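Local coordinates for VP4 CORE protein (Bluetongue virus, PDB 2JHP) that caps viral RNA as a multifunctional enzyme and forms part of the inner capsid of the virus, at residues I156-M161 with K383-E388; T321-Q326 with L336-R341; V348-H353 with H389-R394. All blocks are in the same frame, centred on the assembly; numbering follows the deposited sequence.

Contact 1 of 3, residues I156-M161 with K383-E388; sequences IPPLYM and KKRLFE. With GUN (guanine), chain D.
Pro-157 packs against Arg-385 and Leu-386 with no hydrogen bond passing between loop 156-161 and helix 380-391, although the opposite side of this helix lines a guanine site. The loop follows strand 149-152 of a seven-stranded mixed sheet whose strand order, 3-2-1-4-5-7-6, is that of Rossmann-like methyltransferases. The proline ring, with no N-H to donate, meets the helix through its carbons: CD of Pro-157 lies 3.6 Å from the backbone O of Arg-385, and its CB reaches CD2 of Leu-386 at 4.1 Å. The CB atoms of Pro-157 and Arg-385 meet at 4.0 Å. CD of Arg-385 comes near CA and N of Pro-157, and CA of Pro-157 lies at the edge of the guanidinium, near its plane; Phe-170 adds a cation-pi contact. One turn of the helix is braced by a salt bridge from Lys-384 NZ to Glu-388 OE2 at 3.2 Å, made on the syn side of the carboxylate. On the far side, Asp-184, Asn-141 and Arg-214 hydrogen-bond the guanine. Phe-387 turns its ring face to the base, whose N1 sits 3.8 Å above the ring plane, over its centre.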
loop_
_atom_site.group_PDB
_atom_site.type_symbol
_atom_site.label_atom_id
_atom_site.label_comp_id
_atom_site.label_asym_id
_atom_site.label_seq_id
_atom_site.Cartn_x
_atom_site.Cartn_y
_atom_site.Cartn_z
ATOM N N ILE A 156 -13.115 -11.982 -0.966
ATOM C CA ILE A 156 -14.366 -12.078 -0.212
ATOM C C ILE A 156 -14.325 -13.177 0.864
ATOM O O ILE A 156 -13.939 -14.304 0.571
ATOM C CB ILE A 156 -15.562 -12.285 -1.172
ATOM C CG1 ILE A 156 -15.790 -11.025 -2.022
ATOM C CG2 ILE A 156 -16.820 -12.631 -0.405
ATOM C CD1 ILE A 156 -16.962 -11.129 -2.979
ATOM N N PRO A 157 -14.702 -12.837 2.121
ATOM C CA PRO A 157 -14.735 -13.809 3.227
ATOM C C PRO A 157 -15.855 -14.812 3.067
ATOM O O PRO A 157 -16.733 -14.612 2.219
ATOM C CB PRO A 157 -15.042 -12.939 4.452
ATOM C CG PRO A 157 -15.758 -11.737 3.897
ATOM C CD PRO A 157 -15.111 -11.484 2.566
ATOM N N PRO A 158 -15.818 -15.904 3.861
ATOM C CA PRO A 158 -16.941 -16.814 4.067
ATOM C C PRO A 158 -18.183 -16.075 4.539
ATOM O O PRO A 158 -18.132 -15.366 5.540
ATOM C CB PRO A 158 -16.455 -17.719 5.199
ATOM C CG PRO A 158 -14.985 -17.682 5.103
ATOM C CD PRO A 158 -14.608 -16.348 4.575
ATOM N N LEU A 159 -19.289 -16.249 3.824
ATOM C CA LEU A 159 -20.550 -15.605 4.168
ATOM C C LEU A 159 -21.690 -16.590 4.060
ATOM O O LEU A 159 -21.496 -17.727 3.627
ATOM C CB LEU A 159 -20.838 -14.452 3.210
ATOM C CG LEU A 159 -19.685 -13.519 2.905
ATOM C CD1 LEU A 159 -19.972 -12.664 1.641
ATOM C CD2 LEU A 159 -19.365 -12.621 4.111
ATOM N N TYR A 160 -22.876 -16.129 4.452
ATOM C CA TYR A 160 -24.120 -16.850 4.250
ATOM C C TYR A 160 -25.275 -15.899 3.941
ATOM O O TYR A 160 -25.527 -14.946 4.689
ATOM C CB TYR A 160 -24.476 -17.685 5.477
ATOM C CG TYR A 160 -25.689 -18.570 5.262
ATOM C CD1 TYR A 160 -25.543 -19.901 4.870
ATOM C CD2 TYR A 160 -26.979 -18.081 5.447
ATOM C CE1 TYR A 160 -26.644 -20.719 4.672
ATOM C CE2 TYR A 160 -28.083 -18.888 5.248
ATOM C CZ TYR A 160 -27.911 -20.211 4.861
ATOM O OH TYR A 160 -29.009 -21.024 4.659
ATOM N N MET A 161 -25.949 -16.164 2.820
ATOM C CA MET A 161 -27.303 -15.664 2.549
ATOM C C MET A 161 -28.054 -16.685 1.682
ATOM O O MET A 161 -27.784 -17.901 1.750
ATOM C CB MET A 161 -27.328 -14.274 1.877
ATOM C CG MET A 161 -26.019 -13.498 1.834
ATOM S SD MET A 161 -25.345 -13.377 0.166
ATOM C CE MET A 161 -26.039 -11.817 -0.401
ATOM N N LYS A 383 -10.427 -12.044 10.006
ATOM C CA LYS A 383 -10.641 -10.686 10.476
ATOM C C LYS A 383 -10.308 -9.669 9.385
ATOM O O LYS A 383 -11.123 -8.812 9.083
ATOM C CB LYS A 383 -9.842 -10.403 11.744
ATOM C CG LYS A 383 -10.366 -9.215 12.515
ATOM C CD LYS A 383 -9.801 -9.145 13.911
ATOM C CE LYS A 383 -8.369 -8.668 13.916
ATOM N NZ LYS A 383 -7.837 -8.616 15.306
ATOM N N LYS A 384 -9.131 -9.788 8.782
ATOM C CA LYS A 384 -8.730 -8.911 7.683
ATOM C C LYS A 384 -9.810 -8.804 6.616
ATOM O O LYS A 384 -10.280 -7.706 6.305
ATOM C CB LYS A 384 -7.408 -9.387 7.057
ATOM C CG LYS A 384 -6.702 -8.353 6.176
ATOM C CD LYS A 384 -5.253 -8.755 5.908
ATOM C CE LYS A 384 -4.710 -8.180 4.597
ATOM N NZ LYS A 384 -5.309 -8.846 3.394
ATOM N N ARG A 385 -10.203 -9.962 6.086
ATOM C CA ARG A 385 -11.171 -10.091 5.003
ATOM C C ARG A 385 -12.573 -9.566 5.321
ATOM O O ARG A 385 -13.270 -9.080 4.428
ATOM C CB ARG A 385 -11.290 -11.549 4.586
ATOM C CG ARG A 385 -10.166 -12.057 3.728
ATOM C CD ARG A 385 -10.665 -13.267 2.978
ATOM N NE ARG A 385 -9.630 -14.269 2.739
ATOM C CZ ARG A 385 -9.889 -15.516 2.359
ATOM N NH1 ARG A 385 -11.150 -15.905 2.182
ATOM N NH2 ARG A 385 -8.893 -16.370 2.160
ATOM N N LEU A 386 -12.999 -9.699 6.574
ATOM C CA LEU A 386 -14.274 -9.148 7.001
ATOM C C LEU A 386 -14.173 -7.616 6.945
ATOM O O LEU A 386 -14.987 -6.945 6.324
ATOM C CB LEU A 386 -14.637 -9.638 8.416
ATOM C CG LEU A 386 -15.063 -11.093 8.663
ATOM C CD1 LEU A 386 -15.140 -11.399 10.157
ATOM C CD2 LEU A 386 -16.405 -11.407 8.021
ATOM N N PHE A 387 -13.151 -7.088 7.596
ATOM C CA PHE A 387 -12.859 -5.673 7.601
ATOM C C PHE A 387 -12.929 -5.072 6.200
ATOM O O PHE A 387 -13.656 -4.103 5.978
ATOM C CB PHE A 387 -11.460 -5.450 8.198
ATOM C CG PHE A 387 -11.152 -4.018 8.512
ATOM C CD1 PHE A 387 -11.993 -3.277 9.324
ATOM C CD2 PHE A 387 -9.995 -3.422 8.022
ATOM C CE1 PHE A 387 -11.709 -1.967 9.626
ATOM C CE2 PHE A 387 -9.684 -2.106 8.334
ATOM C CZ PHE A 387 -10.544 -1.375 9.141
ATOM N N GLU A 388 -12.177 -5.660 5.266
ATOM C CA GLU A 388 -12.088 -5.169 3.890
ATOM C C GLU A 388 -13.410 -5.291 3.136
ATOM O O GLU A 388 -13.738 -4.460 2.281
ATOM C CB GLU A 388 -11.011 -5.929 3.128
ATOM C CG GLU A 388 -9.577 -5.674 3.626
ATOM C CD GLU A 388 -8.560 -6.700 3.118
ATOM O OE1 GLU A 388 -8.972 -7.762 2.590
ATOM O OE2 GLU A 388 -7.339 -6.438 3.247
HETATM N N9 GUN D . -6.157 -6.379 9.580
HETATM C C8 GUN D . -5.231 -5.434 9.390
HETATM N N7 GUN D . -5.634 -4.294 9.954
HETATM C C5 GUN D . -6.820 -4.511 10.510
HETATM C C6 GUN D . -7.689 -3.689 11.223
HETATM O O6 GUN D . -7.403 -2.511 11.440
HETATM N N1 GUN D . -8.894 -4.240 11.692
HETATM C C2 GUN D . -9.170 -5.600 11.410
HETATM N N2 GUN D . -10.299 -6.140 11.831
HETATM N N3 GUN D . -8.306 -6.368 10.722
HETATM C C4 GUN D . -7.152 -5.846 10.274
#

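Contact 2 of 3, residues T321-Q326 with L336-R341; sequences TYLFPQ and LRNFMR
Tyr-322 and Phe-339 form a hydrogen-bonded antiparallel pair, and their side chains lie side by side, pointing the same way, with CD1 of Tyr-322 3.5 Å from CD2 of Phe-339. Phe-324 projects from the same face of the sheet; its CZ presses on CB of Phe-339 at 3.3 Å, while its ring crosses the side chain of Arg-337. The backbone regularity breaks at Thr-321, because Phe-339 O accepts from both Thr-321 N and Tyr-322 N, each at 2.9 Å. Beyond this shared acceptor, Thr-321 OG1 takes the amide of Arg-341 N at 2.8 Å, nearly straight at 167°. At the other end Gln-326 OE1 receives NE of Arg-337 at 2.7 Å, lying in the guanidinium plane although the donor stands well above the plane of the amide. Farther out, Asp-265 pairs with NH2 of Arg-337, whose side chain is about 7 Å from bound S-adenosyl-L-homocysteine, and Tyr-322 OH is hydrogen-bonded to ND1 of His-353. The whole is a beta hairpin with a classic bulge, the antiparallel strand pair that closes the sheet of Rossmann-like methyltransferases.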
loop_
_atom_site.group_PDB
_atom_site.type_symbol
_atom_site.label_atom_id
_atom_site.label_comp_id
_atom_site.label_asym_id
_atom_site.label_seq_id
_atom_site.Cartn_x
_atom_site.Cartn_y
_atom_site.Cartn_z
ATOM N N THR A 321 -28.246 -9.350 6.412
ATOM C CA THR A 321 -27.541 -9.115 5.158
ATOM C C THR A 321 -26.527 -10.257 4.975
ATOM O O THR A 321 -26.548 -10.959 3.964
ATOM C CB THR A 321 -26.856 -7.720 5.133
ATOM O OG1 THR A 321 -27.847 -6.681 5.095
ATOM C CG2 THR A 321 -25.927 -7.580 3.924
ATOM N N TYR A 322 -25.658 -10.448 5.963
ATOM C CA TYR A 322 -24.736 -11.583 5.962
ATOM C C TYR A 322 -24.728 -12.278 7.315
ATOM O O TYR A 322 -25.062 -11.678 8.331
ATOM C CB TYR A 322 -23.296 -11.154 5.640
ATOM C CG TYR A 322 -23.068 -10.433 4.325
ATOM C CD1 TYR A 322 -22.493 -9.173 4.306
ATOM C CD2 TYR A 322 -23.396 -11.026 3.100
ATOM C CE1 TYR A 322 -22.260 -8.509 3.107
ATOM C CE2 TYR A 322 -23.173 -10.369 1.898
ATOM C CZ TYR A 322 -22.602 -9.113 1.908
ATOM O OH TYR A 322 -22.373 -8.458 0.722
ATOM N N LEU A 323 -24.358 -13.554 7.304
ATOM C CA LEU A 323 -23.961 -14.262 8.512
ATOM C C LEU A 323 -22.536 -14.759 8.299
ATOM O O LEU A 323 -22.228 -15.383 7.277
ATOM C CB LEU A 323 -24.898 -15.435 8.812
ATOM C CG LEU A 323 -26.397 -15.170 8.994
ATOM C CD1 LEU A 323 -27.184 -16.489 8.992
ATOM C CD2 LEU A 323 -26.695 -14.376 10.255
ATOM N N PHE A 324 -21.647 -14.460 9.238
ATOM C CA PHE A 324 -20.288 -14.963 9.096
ATOM C C PHE A 324 -19.631 -15.480 10.357
ATOM O O PHE A 324 -20.081 -15.189 11.464
ATOM C CB PHE A 324 -19.374 -13.970 8.373
ATOM C CG PHE A 324 -19.673 -12.532 8.645
ATOM C CD1 PHE A 324 -19.723 -12.046 9.943
ATOM C CD2 PHE A 324 -19.860 -11.652 7.582
ATOM C CE1 PHE A 324 -19.976 -10.698 10.187
ATOM C CE2 PHE A 324 -20.113 -10.299 7.803
ATOM C CZ PHE A 324 -20.167 -9.819 9.109
ATOM N N PRO A 325 -18.559 -16.274 10.179
ATOM C CA PRO A 325 -17.820 -16.828 11.308
ATOM C C PRO A 325 -17.093 -15.737 12.086
ATOM O O PRO A 325 -16.876 -14.640 11.568
ATOM C CB PRO A 325 -16.817 -17.780 10.648
ATOM C CG PRO A 325 -17.300 -17.965 9.240
ATOM C CD PRO A 325 -17.985 -16.692 8.887
ATOM N N GLN A 326 -16.740 -16.049 13.327
ATOM C CA GLN A 326 -16.118 -15.090 14.233
ATOM C C GLN A 326 -14.643 -15.392 14.440
ATOM O O GLN A 326 -14.292 -16.480 14.895
ATOM C CB GLN A 326 -16.824 -15.090 15.590
ATOM C CG GLN A 326 -18.330 -14.922 15.503
ATOM C CD GLN A 326 -18.931 -14.594 16.839
ATOM O OE1 GLN A 326 -18.627 -13.556 17.428
ATOM N NE2 GLN A 326 -19.783 -15.476 17.335
ATOM N N LEU A 336 -22.420 -17.234 15.312
ATOM C CA LEU A 336 -21.924 -16.401 14.228
ATOM C C LEU A 336 -22.255 -14.962 14.548
ATOM O O LEU A 336 -22.754 -14.667 15.637
ATOM C CB LEU A 336 -22.574 -16.800 12.901
ATOM C CG LEU A 336 -22.492 -18.275 12.498
ATOM C CD1 LEU A 336 -23.431 -18.512 11.355
ATOM C CD2 LEU A 336 -21.079 -18.715 12.128
ATOM N N ARG A 337 -21.969 -14.072 13.604
ATOM C CA ARG A 337 -22.388 -12.678 13.706
ATOM C C ARG A 337 -23.269 -12.321 12.526
ATOM O O ARG A 337 -23.036 -12.758 11.397
ATOM C CB ARG A 337 -21.185 -11.737 13.792
ATOM C CG ARG A 337 -20.423 -11.813 15.104
ATOM C CD ARG A 337 -21.277 -11.360 16.269
ATOM N NE ARG A 337 -20.725 -11.806 17.543
ATOM C CZ ARG A 337 -21.284 -11.584 18.731
ATOM N NH1 ARG A 337 -22.412 -10.890 18.832
ATOM N NH2 ARG A 337 -20.703 -12.046 19.829
ATOM N N ASN A 338 -24.305 -11.550 12.811
ATOM C CA ASN A 338 -25.264 -11.155 11.806
ATOM C C ASN A 338 -24.994 -9.726 11.427
ATOM O O ASN A 338 -25.252 -8.816 12.211
ATOM C CB ASN A 338 -26.687 -11.296 12.347
ATOM C CG ASN A 338 -27.750 -11.048 11.291
ATOM O OD1 ASN A 338 -28.935 -11.133 11.581
ATOM N ND2 ASN A 338 -27.335 -10.737 10.072
ATOM N N PHE A 339 -24.443 -9.536 10.234
ATOM C CA PHE A 339 -24.253 -8.201 9.708
ATOM C C PHE A 339 -25.495 -7.754 8.938
ATOM O O PHE A 339 -26.027 -8.496 8.098
ATOM C CB PHE A 339 -22.996 -8.102 8.831
ATOM C CG PHE A 339 -22.862 -6.780 8.128
ATOM C CD1 PHE A 339 -22.547 -5.625 8.839
ATOM C CD2 PHE A 339 -23.088 -6.681 6.762
ATOM C CE1 PHE A 339 -22.442 -4.402 8.194
ATOM C CE2 PHE A 339 -22.986 -5.463 6.112
ATOM C CZ PHE A 339 -22.663 -4.322 6.825
ATOM N N MET A 340 -25.944 -6.540 9.238
ATOM C CA MET A 340 -27.129 -5.980 8.623
ATOM C C MET A 340 -26.748 -4.650 7.992
ATOM O O MET A 340 -26.337 -3.722 8.695
ATOM C CB MET A 340 -28.232 -5.762 9.671
ATOM C CG MET A 340 -28.719 -7.016 10.424
ATOM S SD MET A 340 -29.910 -6.687 11.758
ATOM C CE MET A 340 -31.266 -5.985 10.836
ATOM N N ARG A 341 -26.859 -4.562 6.665
ATOM C CA ARG A 341 -26.660 -3.296 5.964
ATOM C C ARG A 341 -28.000 -2.591 5.878
ATOM O O ARG A 341 -28.980 -3.144 5.371
ATOM C CB ARG A 341 -26.072 -3.506 4.577
ATOM C CG ARG A 341 -25.403 -2.241 4.012
ATOM C CD ARG A 341 -25.981 -1.881 2.670
ATOM N NE ARG A 341 -27.276 -1.237 2.802
ATOM C CZ ARG A 341 -28.250 -1.299 1.904
ATOM N NH1 ARG A 341 -28.091 -1.989 0.782
ATOM N NH2 ARG A 341 -29.391 -0.669 2.137
#

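Contact 3 of 3, residues V348-H353 with H389-R394; sequences VDRHMH and HLHIVR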
loop_
_atom_site.group_PDB
_atom_site.type_symbol
_atom_site.label_atom_id
_atom_site.label_comp_id
_atom_site.label_asym_id
_atom_site.label_seq_id
_atom_site.Cartn_x
_atom_site.Cartn_y
_atom_site.Cartn_z
ATOM N N VAL A 348 -19.446 5.504 4.007
ATOM C CA VAL A 348 -19.089 4.501 3.016
ATOM C C VAL A 348 -20.348 4.047 2.294
ATOM O O VAL A 348 -21.331 3.642 2.932
ATOM C CB VAL A 348 -18.395 3.264 3.656
ATOM C CG1 VAL A 348 -18.220 2.142 2.635
ATOM C CG2 VAL A 348 -17.041 3.650 4.241
ATOM N N ASP A 349 -20.301 4.105 0.963
ATOM C CA ASP A 349 -21.384 3.576 0.147
ATOM C C ASP A 349 -21.423 2.032 0.179
ATOM O O ASP A 349 -20.695 1.355 -0.564
ATOM C CB ASP A 349 -21.292 4.102 -1.288
ATOM C CG ASP A 349 -22.459 3.676 -2.136
ATOM O OD1 ASP A 349 -23.363 2.987 -1.604
ATOM O OD2 ASP A 349 -22.467 4.026 -3.335
ATOM N N ARG A 350 -22.284 1.497 1.040
ATOM C CA ARG A 350 -22.455 0.061 1.155
ATOM C C ARG A 350 -23.673 -0.448 0.395
ATOM O O ARG A 350 -24.148 -1.536 0.675
ATOM C CB ARG A 350 -22.541 -0.352 2.628
ATOM C CG ARG A 350 -21.242 -0.164 3.401
ATOM C CD ARG A 350 -21.376 -0.567 4.843
ATOM N NE ARG A 350 -20.149 -0.237 5.553
ATOM C CZ ARG A 350 -19.955 0.887 6.245
ATOM N NH1 ARG A 350 -20.919 1.807 6.344
ATOM N NH2 ARG A 350 -18.785 1.089 6.835
ATOM N N HIS A 351 -24.159 0.305 -0.589
ATOM C CA HIS A 351 -25.348 -0.133 -1.329
ATOM C C HIS A 351 -25.170 -1.489 -2.016
ATOM O O HIS A 351 -26.125 -2.247 -2.114
ATOM C CB HIS A 351 -25.924 0.963 -2.253
ATOM C CG HIS A 351 -25.343 0.998 -3.638
ATOM N ND1 HIS A 351 -26.060 0.614 -4.753
ATOM C CD2 HIS A 351 -24.138 1.415 -4.096
ATOM C CE1 HIS A 351 -25.316 0.772 -5.834
ATOM N NE2 HIS A 351 -24.145 1.261 -5.464
ATOM N N MET A 352 -23.943 -1.817 -2.424
ATOM C CA MET A 352 -23.640 -3.118 -3.039
ATOM C C MET A 352 -23.971 -4.308 -2.144
ATOM O O MET A 352 -24.294 -5.384 -2.642
ATOM C CB MET A 352 -22.184 -3.198 -3.515
ATOM C CG MET A 352 -21.891 -2.448 -4.830
ATOM S SD MET A 352 -23.155 -2.668 -6.107
ATOM C CE MET A 352 -22.416 -1.759 -7.469
ATOM N N HIS A 353 -23.881 -4.119 -0.830
ATOM C CA HIS A 353 -24.351 -5.126 0.120
ATOM C C HIS A 353 -25.866 -5.035 0.174
ATOM O O HIS A 353 -26.410 -3.967 0.457
ATOM C CB HIS A 353 -23.751 -4.895 1.507
ATOM C CG HIS A 353 -22.257 -4.822 1.501
ATOM N ND1 HIS A 353 -21.458 -5.945 1.487
ATOM C CD2 HIS A 353 -21.418 -3.758 1.481
ATOM C CE1 HIS A 353 -20.190 -5.576 1.472
ATOM N NE2 HIS A 353 -20.139 -4.255 1.467
ATOM N N HIS A 389 -14.175 -6.328 3.452
ATOM C CA HIS A 389 -15.398 -6.564 2.735
ATOM C C HIS A 389 -16.495 -5.612 3.179
ATOM O O HIS A 389 -17.310 -5.161 2.367
ATOM C CB HIS A 389 -15.851 -8.016 2.857
ATOM C CG HIS A 389 -17.006 -8.340 1.967
ATOM N ND1 HIS A 389 -18.231 -8.738 2.453
ATOM C CD2 HIS A 389 -17.143 -8.255 0.621
ATOM C CE1 HIS A 389 -19.064 -8.922 1.444
ATOM N NE2 HIS A 389 -18.430 -8.627 0.321
ATOM N N LEU A 390 -16.514 -5.310 4.466
ATOM C CA LEU A 390 -17.536 -4.443 5.014
ATOM C C LEU A 390 -17.317 -2.975 4.630
ATOM O O LEU A 390 -18.288 -2.246 4.386
ATOM C CB LEU A 390 -17.639 -4.613 6.534
ATOM C CG LEU A 390 -18.147 -5.983 7.034
ATOM C CD1 LEU A 390 -18.186 -6.034 8.542
ATOM C CD2 LEU A 390 -19.524 -6.367 6.470
ATOM N N HIS A 391 -16.050 -2.570 4.526
ATOM C CA HIS A 391 -15.693 -1.160 4.544
ATOM C C HIS A 391 -15.053 -0.619 3.264
ATOM O O HIS A 391 -14.649 0.540 3.234
ATOM C CB HIS A 391 -14.784 -0.867 5.760
ATOM C CG HIS A 391 -15.395 -1.252 7.071
ATOM N ND1 HIS A 391 -16.579 -0.716 7.520
ATOM C CD2 HIS A 391 -14.987 -2.119 8.027
ATOM C CE1 HIS A 391 -16.880 -1.240 8.693
ATOM N NE2 HIS A 391 -15.927 -2.092 9.024
ATOM N N ILE A 392 -14.946 -1.448 2.229
ATOM C CA ILE A 392 -14.399 -1.012 0.935
ATOM C C ILE A 392 -15.486 -1.143 -0.123
ATOM O O ILE A 392 -16.171 -2.167 -0.210
ATOM C CB ILE A 392 -13.181 -1.873 0.499
ATOM C CG1 ILE A 392 -11.951 -1.552 1.344
ATOM C CG2 ILE A 392 -12.869 -1.696 -0.988
ATOM C CD1 ILE A 392 -10.863 -2.623 1.304
ATOM N N VAL A 393 -15.653 -0.103 -0.927
ATOM C CA VAL A 393 -16.557 -0.200 -2.059
ATOM C C VAL A 393 -15.912 -1.057 -3.139
ATOM O O VAL A 393 -14.811 -0.780 -3.608
ATOM C CB VAL A 393 -16.953 1.181 -2.631
ATOM C CG1 VAL A 393 -18.091 1.018 -3.639
ATOM C CG2 VAL A 393 -17.373 2.117 -1.505
ATOM N N ARG A 394 -16.617 -2.125 -3.496
ATOM C CA ARG A 394 -16.165 -3.074 -4.523
ATOM C C ARG A 394 -16.348 -2.411 -5.894
ATOM O O ARG A 394 -17.471 -2.126 -6.290
ATOM C CB ARG A 394 -16.941 -4.403 -4.391
ATOM C CG ARG A 394 -16.371 -5.531 -5.223
ATOM C CD ARG A 394 -16.755 -6.898 -4.733
ATOM N NE ARG A 394 -16.004 -7.918 -5.465
ATOM C CZ ARG A 394 -14.829 -8.420 -5.087
ATOM N NH1 ARG A 394 -14.246 -8.007 -3.963
ATOM N NH2 ARG A 394 -14.234 -9.341 -5.832
#
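An Asx turn running into a type I beta turn shapes loop 348-353, and from it Arg-350 and His-353 reach the last part of helix 380-391. In the first turn Asp-349 OD1 accepts His-351 N at 3.0 Å; the second spans Arg-350 to His-353. Arg-350, extended from CG to NE, uses the NE/NH2 edge of its guanidinium. Its NE donates to Leu-390 O at 3.0 Å, approaching from 36° above the carbonyl plane, and its NH2 donates to ND1 of His-391 at 2.9 Å, within the plane of the imidazole. Guanidinium and imidazole stand almost perpendicular, at 83°. With ND1 accepting, the other nitrogen of His-391, NE2, is left to bond Tyr-185 O, while Arg-350 is gripped further by Glu-259, through a salt bridge to NH1, and by Ser-189. His-353, already bonded to Tyr-322, makes a T-shaped contact with His-389: the planes meet at 85°, and CE1 of His-353 stands 3.5 Å above the His-389 face, offset toward the rim. Apolar packing completes the join, with CG1 of Val-348 4.2 Å from CG2 of Val-393. Val-393 belongs to strand 393-394, bonded through its backbone to Ile-150 and Gly-152 of parallel strand 149-152, while Leu-390 packs on helix 178-186 and on Phe-339 of strand 335-341.

Read from the N terminus, these contacts illustrate how contacts can close chain spans of very different length. Contact 1 opens first, at loop 156-161, and closes only at helix 380-391. Contact 2 is nested inside that span as a local hairpin, complete before contact 3 opens at 348-353. Contact 3 then closes at 389-394, just beyond contact 1, so contacts 1 and 3 cross and share helix 380-391. Tyr-160 O probably bonds Leu-323 N, joining loop 156-161 to the outer strand of the hairpin, and Arg-341 NH1 probably bonds His-353 O. Together they tie the sheet ending in the hairpin to the sheet flanked by strand 393-394.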